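Local coordinates for ubiquinol-cytochrome C chaperone (Brucella abortus NCTC 8038, PDB 6RWT), which probably acts as an assembly factor of the Cbp3 family, whose mitochondrial members bind newly synthesised cytochrome b during construction of respiratory complex III, at residues D77-F80 and K81-H85; Y174-V177 and D178-D181. All coordinates share one frame; numbering follows the deposited sequence. Where two conformers were deposited one is given.

In the fold
From the N terminus the chain runs through helix 2-28 and helix 43-61 before reaching helix 66-89, where contact 1 (77-80 with 81-85) spans adjoining turns of one helix and closes no loop. Its side chains touch helix 43-61 through F79, helix 100-120 through F80 and helix 2-28 through E78. Contact 2 (174-177 with 178-181) follows helix 164-168 and closes a short turn in the C-terminal loop, which meets helix 145-161 and the region of Q30, R32 and F33. The two are in series, neither nested nor crossed. The centres of contact 1 and contact 2 lie about 27 Å apart on opposite sides of the chain's centre. The nearest atoms of contact 1 and contact 2 are about 10 Å apart.

Contact 1 (D77-F80 and K81-H85); sequences DEFF and KDVDH
K81 reaches back along the surface of an alpha-helix to the carboxylates of D77 and E78, making a salt-bridge network with i to i+4 and i to i+3 spacing. The ionic evidence is unequal. NZ of K81 lies 3.0 Å from OE2 of E78, a hydrogen-bonded salt bridge whose donor stands 42° out of the carboxylate plane. The bridge from K81 NZ to D77 OD2 is long at 3.7 Å, and a water supplements it, donating to D77 OD2 at 2.8 Å while accepting from K81 NZ. The lysine chain bends at its third torsion (chi3 -69°), and E78 folds at chi2, which brings their ends together. Two negative groups sharing one ammonium would probably help keep the lysine protonated.

Four consecutive i to i+4 backbone bonds establish the helix: the amides of K81, D82, V83 and D84 donate to the carbonyls of D77, E78, F79 and F80. The V83 N to F79 O bond is 2.9 Å long and nearly collinear with the carbonyl, whereas the other three donors are tilted from their carbonyl planes.

The acidic side chains D82 and D84 turn to other partners: in the conformer given, D82 OD2 bonds to Y21 OH, and D84 OD1 forms salt bridges with R100 and R88.

Apolar contact occupies the buried side. F79 and V83 run side by side, and the F79 ring also meets F108 and residues of helix 43-61. V83 forms a CH-pi contact with F79, its CG2 lying 3.9 Å from the ring centroid and 24° off the ring normal. That methyl is displaced toward the rim, so its nearest ring atom is CE1 of F79, 3.5 Å from V83 CG2.

Contact 2 (Y174-V177 and D178-D181); sequences YMDV and DQVD
D176 grips the amide of D178 with its side chain: OD1 accepts the D178 N-H at 3.0 Å, with the donor 51° above the carboxylate plane. CG of D176 is anti to its own backbone N (chi1 178°), which carries the carboxylate forward over the next residues. The backbone O of the same aspartate takes Q179 N, also at 3.0 Å, from above the carbonyl plane. The side-chain bond to the second residue on defines an Asx turn, and the backbone bond superposes a beta turn on it; V180 N to V177 O, 3.2 Å, repeats the i to i+3 step in 3-10 fashion. Two like charges come close here, D176 OD1 and D178 OD2 being 3.6 Å apart with carboxylate planes 70° apart. One water donates to both D176 OD2 and D178 OD2, which probably eases the repulsion. A second water accepts from D176 N and donates to Q179 OE1, 3.0 Å away, tying the glutamine amide to the backbone N-H of the turn's first residue. Farther out, V177 packs on Y151 of helix 145-161 and on F33, while R32 NH1 donates to the carbonyl oxygens of V177 and V180.

Contact 1 (D77-F80 and K81-H85)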
ATOM      1  N   ASP A  77      -4.317  -8.856   5.287  1.00 18.44           N
ATOM      2  CA  ASP A  77      -4.088 -10.317   5.309  1.00 19.43           C
ATOM      3  C   ASP A  77      -3.343 -10.780   4.053  1.00 18.87           C
ATOM      4  O   ASP A  77      -2.342 -11.508   4.141  1.00 19.63           O
ATOM      5  CB  ASP A  77      -5.428 -11.076   5.430  1.00 21.32           C
ATOM      6  CG  ASP A  77      -5.254 -12.591   5.624  1.00 24.89           C
ATOM      7  OD1 ASP A  77      -4.593 -13.002   6.602  1.00 31.05           O
ATOM      8  OD2 ASP A  77      -5.801 -13.380   4.818  1.00 27.58           O
ATOM      9  N   GLU A  78      -3.815 -10.344   2.887  1.00 17.84           N
ATOM     10  CA  GLU A  78      -3.170 -10.726   1.613  1.00 18.94           C
ATOM     11  C   GLU A  78      -1.739 -10.174   1.512  1.00 18.14           C
ATOM     12  O   GLU A  78      -0.824 -10.875   1.044  1.00 19.18           O
ATOM     13  CB  GLU A  78      -4.011 -10.276   0.413  1.00 19.84           C
ATOM     14  CG  GLU A  78      -5.349 -10.994   0.235  1.00 22.38           C
ATOM     15  CD  GLU A  78      -5.214 -12.493   0.017  1.00 26.10           C
ATOM     16  OE1 GLU A  78      -4.362 -12.926  -0.801  1.00 30.87           O
ATOM     17  OE2 GLU A  78      -5.966 -13.242   0.673  1.00 29.31           O
ATOM     18  N   PHE A  79      -1.551  -8.930   1.959  1.00 16.39           N
ATOM     19  CA  PHE A  79      -0.221  -8.281   1.996  1.00 16.60           C
ATOM     20  C   PHE A  79       0.775  -9.060   2.856  1.00 16.45           C
ATOM     21  O   PHE A  79       1.861  -9.381   2.402  1.00 16.71           O
ATOM     22  CB  PHE A  79      -0.370  -6.841   2.496  1.00 16.07           C
ATOM     23  CG  PHE A  79       0.931  -6.127   2.772  1.00 15.27           C
ATOM     24  CD1 PHE A  79       1.818  -5.817   1.747  1.00 15.63           C
ATOM     25  CD2 PHE A  79       1.246  -5.721   4.069  1.00 16.17           C
ATOM     26  CE1 PHE A  79       2.990  -5.125   2.014  1.00 16.47           C
ATOM     27  CE2 PHE A  79       2.415  -5.028   4.339  1.00 16.05           C
ATOM     28  CZ  PHE A  79       3.289  -4.730   3.309  1.00 15.81           C
ATOM     29  N   PHE A  80       0.391  -9.411   4.080  1.00 16.70           N
ATOM     30  CA  PHE A  80       1.324 -10.118   4.962  1.00 18.12           C
ATOM     31  C   PHE A  80       1.626 -11.547   4.475  1.00 17.48           C
ATOM     32  O   PHE A  80       2.752 -12.012   4.641  1.00 19.60           O
ATOM     33  CB  PHE A  80       0.867 -10.063   6.432  1.00 18.13           C
ATOM     34  CG  PHE A  80       1.022  -8.697   7.061  1.00 19.01           C
ATOM     35  CD1 PHE A  80       2.281  -8.094   7.141  1.00 19.88           C
ATOM     36  CD2 PHE A  80      -0.072  -8.005   7.561  1.00 20.18           C
ATOM     37  CE1 PHE A  80       2.443  -6.836   7.710  1.00 20.10           C
ATOM     38  CE2 PHE A  80       0.086  -6.747   8.137  1.00 20.94           C
ATOM     39  CZ  PHE A  80       1.343  -6.163   8.208  1.00 20.72           C
ATOM     40  N   LYS A  81       0.658 -12.222   3.836  1.00 18.62           N
ATOM     41  CA  LYS A  81       0.951 -13.512   3.170  1.00 19.21           C
ATOM     42  C   LYS A  81       2.004 -13.357   2.051  1.00 18.83           C
ATOM     43  O   LYS A  81       2.920 -14.184   1.924  1.00 20.30           O
ATOM     44  CB  LYS A  81      -0.323 -14.166   2.618  1.00 21.45           C
ATOM     45  CG  LYS A  81      -1.269 -14.700   3.690  1.00 23.69           C
ATOM     46  CD  LYS A  81      -2.435 -15.526   3.139  1.00 27.97           C
ATOM     47  CE  LYS A  81      -3.462 -14.724   2.361  1.00 29.38           C
ATOM     48  NZ  LYS A  81      -4.700 -15.519   2.061  1.00 32.15           N
ATOM     49  N   ASP A  82       1.837 -12.299   1.254  0.50 18.67           N
ATOM     50  CA  ASP A  82       2.767 -11.905   0.192  0.50 19.29           C
ATOM     51  C   ASP A  82       4.183 -11.662   0.735  0.50 18.43           C
ATOM     52  O   ASP A  82       5.158 -12.229   0.237  0.50 19.65           O
ATOM     53  CB  ASP A  82       2.211 -10.625  -0.462  0.50 20.14           C
ATOM     54  CG  ASP A  82       2.846 -10.298  -1.793  0.50 22.14           C
ATOM     55  OD1 ASP A  82       4.044 -10.563  -1.983  0.50 25.04           O
ATOM     56  OD2 ASP A  82       2.131  -9.729  -2.645  0.50 21.41           O
ATOM     57  N   VAL A  83       4.285 -10.832   1.769  1.00 17.67           N
ATOM     58  CA  VAL A  83       5.595 -10.456   2.354  1.00 18.52           C
ATOM     59  C   VAL A  83       6.285 -11.659   3.027  1.00 18.19           C
ATOM     60  O   VAL A  83       7.504 -11.844   2.883  1.00 18.02           O
ATOM     61  CB  VAL A  83       5.512  -9.242   3.305  1.00 20.20           C
ATOM     62  CG1 VAL A  83       6.905  -8.851   3.779  1.00 22.63           C
ATOM     63  CG2 VAL A  83       4.914  -8.034   2.601  1.00 21.48           C
ATOM     64  N   ASP A  84       5.508 -12.489   3.725  1.00 17.91           N
ATOM     65  CA  ASP A  84       6.006 -13.759   4.282  1.00 20.08           C
ATOM     66  C   ASP A  84       6.765 -14.553   3.204  1.00 20.32           C
ATOM     67  O   ASP A  84       7.939 -14.912   3.376  1.00 19.56           O
ATOM     68  CB  ASP A  84       4.812 -14.543   4.857  1.00 21.36           C
ATOM     69  CG  ASP A  84       5.188 -15.891   5.473  1.00 23.99           C
ATOM     70  OD1 ASP A  84       6.361 -16.317   5.419  1.00 25.42           O
ATOM     71  OD2 ASP A  84       4.274 -16.542   6.023  1.00 30.66           O
ATOM     72  N   HIS A  85       6.104 -14.765   2.071  1.00 20.02           N
ATOM     73  CA  HIS A  85       6.695 -15.495   0.947  1.00 21.01           C
ATOM     74  C   HIS A  85       7.938 -14.800   0.390  1.00 19.60           C
ATOM     75  O   HIS A  85       8.946 -15.465   0.126  1.00 20.53           O
ATOM     76  CB  HIS A  85       5.648 -15.698  -0.157  1.00 22.53           C
ATOM     77  CG  HIS A  85       6.134 -16.527  -1.303  1.00 27.14           C
ATOM     78  ND1 HIS A  85       6.359 -17.884  -1.198  1.00 30.77           N
ATOM     79  CD2 HIS A  85       6.447 -16.191  -2.577  1.00 29.37           C
ATOM     80  CE1 HIS A  85       6.793 -18.347  -2.359  1.00 32.04           C
ATOM     81  NE2 HIS A  85       6.851 -17.340  -3.213  1.00 32.07           N
TER
HETATM   82  O   HOH W   1      -6.499 -16.030   4.262  1.00 39.72           O

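Contact 2 (Y174-V177 and D178-D181)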
ATOM      1  N   TYR A 174      -5.797   4.164  -8.595  1.00 22.04           N
ATOM      2  CA  TYR A 174      -4.676   5.050  -8.297  1.00 21.79           C
ATOM      3  C   TYR A 174      -4.418   5.933  -9.517  1.00 24.34           C
ATOM      4  O   TYR A 174      -4.918   5.668 -10.622  1.00 28.78           O
ATOM      5  CB  TYR A 174      -3.415   4.232  -7.970  1.00 20.52           C
ATOM      6  CG  TYR A 174      -3.527   3.456  -6.665  1.00 19.34           C
ATOM      7  CD1 TYR A 174      -4.252   2.261  -6.591  1.00 20.58           C
ATOM      8  CD2 TYR A 174      -2.943   3.932  -5.487  1.00 18.38           C
ATOM      9  CE1 TYR A 174      -4.368   1.563  -5.391  1.00 18.79           C
ATOM     10  CE2 TYR A 174      -3.056   3.240  -4.290  1.00 18.32           C
ATOM     11  CZ  TYR A 174      -3.777   2.053  -4.234  1.00 17.35           C
ATOM     12  OH  TYR A 174      -3.905   1.348  -3.037  1.00 18.29           O
ATOM     13  N   MET A 175      -3.625   6.977  -9.315  1.00 24.16           N
ATOM     14  CA  MET A 175      -3.242   7.858 -10.418  1.00 26.15           C
ATOM     15  C   MET A 175      -2.250   7.150 -11.355  1.00 24.66           C
ATOM     16  O   MET A 175      -1.536   6.238 -10.933  1.00 23.90           O
ATOM     17  CB  MET A 175      -2.639   9.158  -9.876  1.00 29.33           C
ATOM     18  CG  MET A 175      -3.559   9.976  -8.968  1.00 36.58           C
ATOM     19  SD  MET A 175      -5.116  10.540  -9.699  1.00 41.42           S
ATOM     20  CE  MET A 175      -4.498  11.644 -10.966  1.00 44.22           C
ATOM     21  N   ASP A 176      -2.248   7.535 -12.632  1.00 26.94           N
ATOM     22  CA  ASP A 176      -1.222   7.109 -13.599  1.00 27.13           C
ATOM     23  C   ASP A 176       0.026   7.963 -13.351  1.00 26.93           C
ATOM     24  O   ASP A 176       0.051   9.152 -13.676  1.00 28.29           O
ATOM     25  CB  ASP A 176      -1.742   7.288 -15.047  1.00 27.77           C
ATOM     26  CG  ASP A 176      -0.711   6.912 -16.142  1.00 30.75           C
ATOM     27  OD1 ASP A 176       0.451   6.550 -15.847  1.00 31.51           O
ATOM     28  OD2 ASP A 176      -1.078   7.004 -17.339  1.00 35.25           O
ATOM     29  N   VAL A 177       1.069   7.349 -12.794  1.00 24.86           N
ATOM     30  CA  VAL A 177       2.312   8.062 -12.478  1.00 26.81           C
ATOM     31  C   VAL A 177       2.950   8.782 -13.686  1.00 27.49           C
ATOM     32  O   VAL A 177       3.619   9.794 -13.502  1.00 27.99           O
ATOM     33  CB  VAL A 177       3.331   7.135 -11.744  1.00 27.33           C
ATOM     34  CG1 VAL A 177       3.934   6.107 -12.691  1.00 27.28           C
ATOM     35  CG2 VAL A 177       4.423   7.959 -11.065  1.00 27.85           C
ATOM     36  N   ASP A 178       2.719   8.288 -14.907  1.00 27.29           N
ATOM     37  CA  ASP A 178       3.248   8.936 -16.131  1.00 29.84           C
ATOM     38  C   ASP A 178       2.660  10.326 -16.425  1.00 32.87           C
ATOM     39  O   ASP A 178       3.258  11.102 -17.177  1.00 35.04           O
ATOM     40  CB  ASP A 178       3.030   8.035 -17.354  1.00 32.36           C
ATOM     41  CG  ASP A 178       3.829   6.744 -17.292  1.00 34.17           C
ATOM     42  OD1 ASP A 178       4.969   6.763 -16.790  1.00 35.93           O
ATOM     43  OD2 ASP A 178       3.318   5.704 -17.763  1.00 39.83           O
ATOM     44  N   GLN A 179       1.484  10.612 -15.861  1.00 34.81           N
ATOM     45  CA  GLN A 179       0.840  11.920 -15.984  1.00 37.08           C
ATOM     46  C   GLN A 179       1.240  12.924 -14.891  1.00 37.90           C
ATOM     47  O   GLN A 179       0.776  14.064 -14.918  1.00 41.92           O
ATOM     48  CB  GLN A 179      -0.686  11.749 -16.004  1.00 39.86           C
ATOM     49  CG  GLN A 179      -1.189  10.840 -17.124  1.00 46.51           C
ATOM     50  CD  GLN A 179      -2.694  10.631 -17.098  1.00 54.06           C
ATOM     51  OE1 GLN A 179      -3.306  10.514 -16.032  1.00 65.57           O
ATOM     52  NE2 GLN A 179      -3.300  10.573 -18.276  1.00 60.07           N
ATOM     53  N   VAL A 180       2.093  12.525 -13.942  1.00 36.64           N
ATOM     54  CA  VAL A 180       2.603  13.450 -12.913  1.00 41.04           C
ATOM     55  C   VAL A 180       3.637  14.395 -13.533  1.00 44.51           C
ATOM     56  O   VAL A 180       4.565  13.943 -14.208  1.00 43.68           O
ATOM     57  CB  VAL A 180       3.243  12.691 -11.722  1.00 42.17           C
ATOM     58  CG1 VAL A 180       3.833  13.657 -10.695  1.00 44.47           C
ATOM     59  CG2 VAL A 180       2.211  11.802 -11.051  1.00 43.02           C
ATOM     60  N   ASP A 181       3.475  15.700 -13.302  1.00 47.66           N
ATOM     61  CA  ASP A 181       4.422  16.702 -13.816  1.00 51.89           C
ATOM     62  C   ASP A 181       4.448  17.964 -12.959  1.00 53.39           C
ATOM     63  O   ASP A 181       5.507  18.372 -12.481  1.00 59.39           O
ATOM     64  CB  ASP A 181       4.108  17.052 -15.277  1.00 56.42           C
ATOM     65  CG  ASP A 181       2.770  17.754 -15.443  1.00 63.22           C
ATOM     66  OD1 ASP A 181       1.764  17.263 -14.888  1.00 70.40           O
ATOM     67  OD2 ASP A 181       2.726  18.795 -16.138  1.00 69.11           O
TER
HETATM   68  O   HOH W   2      -4.414   9.247 -13.609  1.00 44.15           O
HETATM   69  O   HOH W   3       0.746   5.825 -18.981  1.00 45.00           O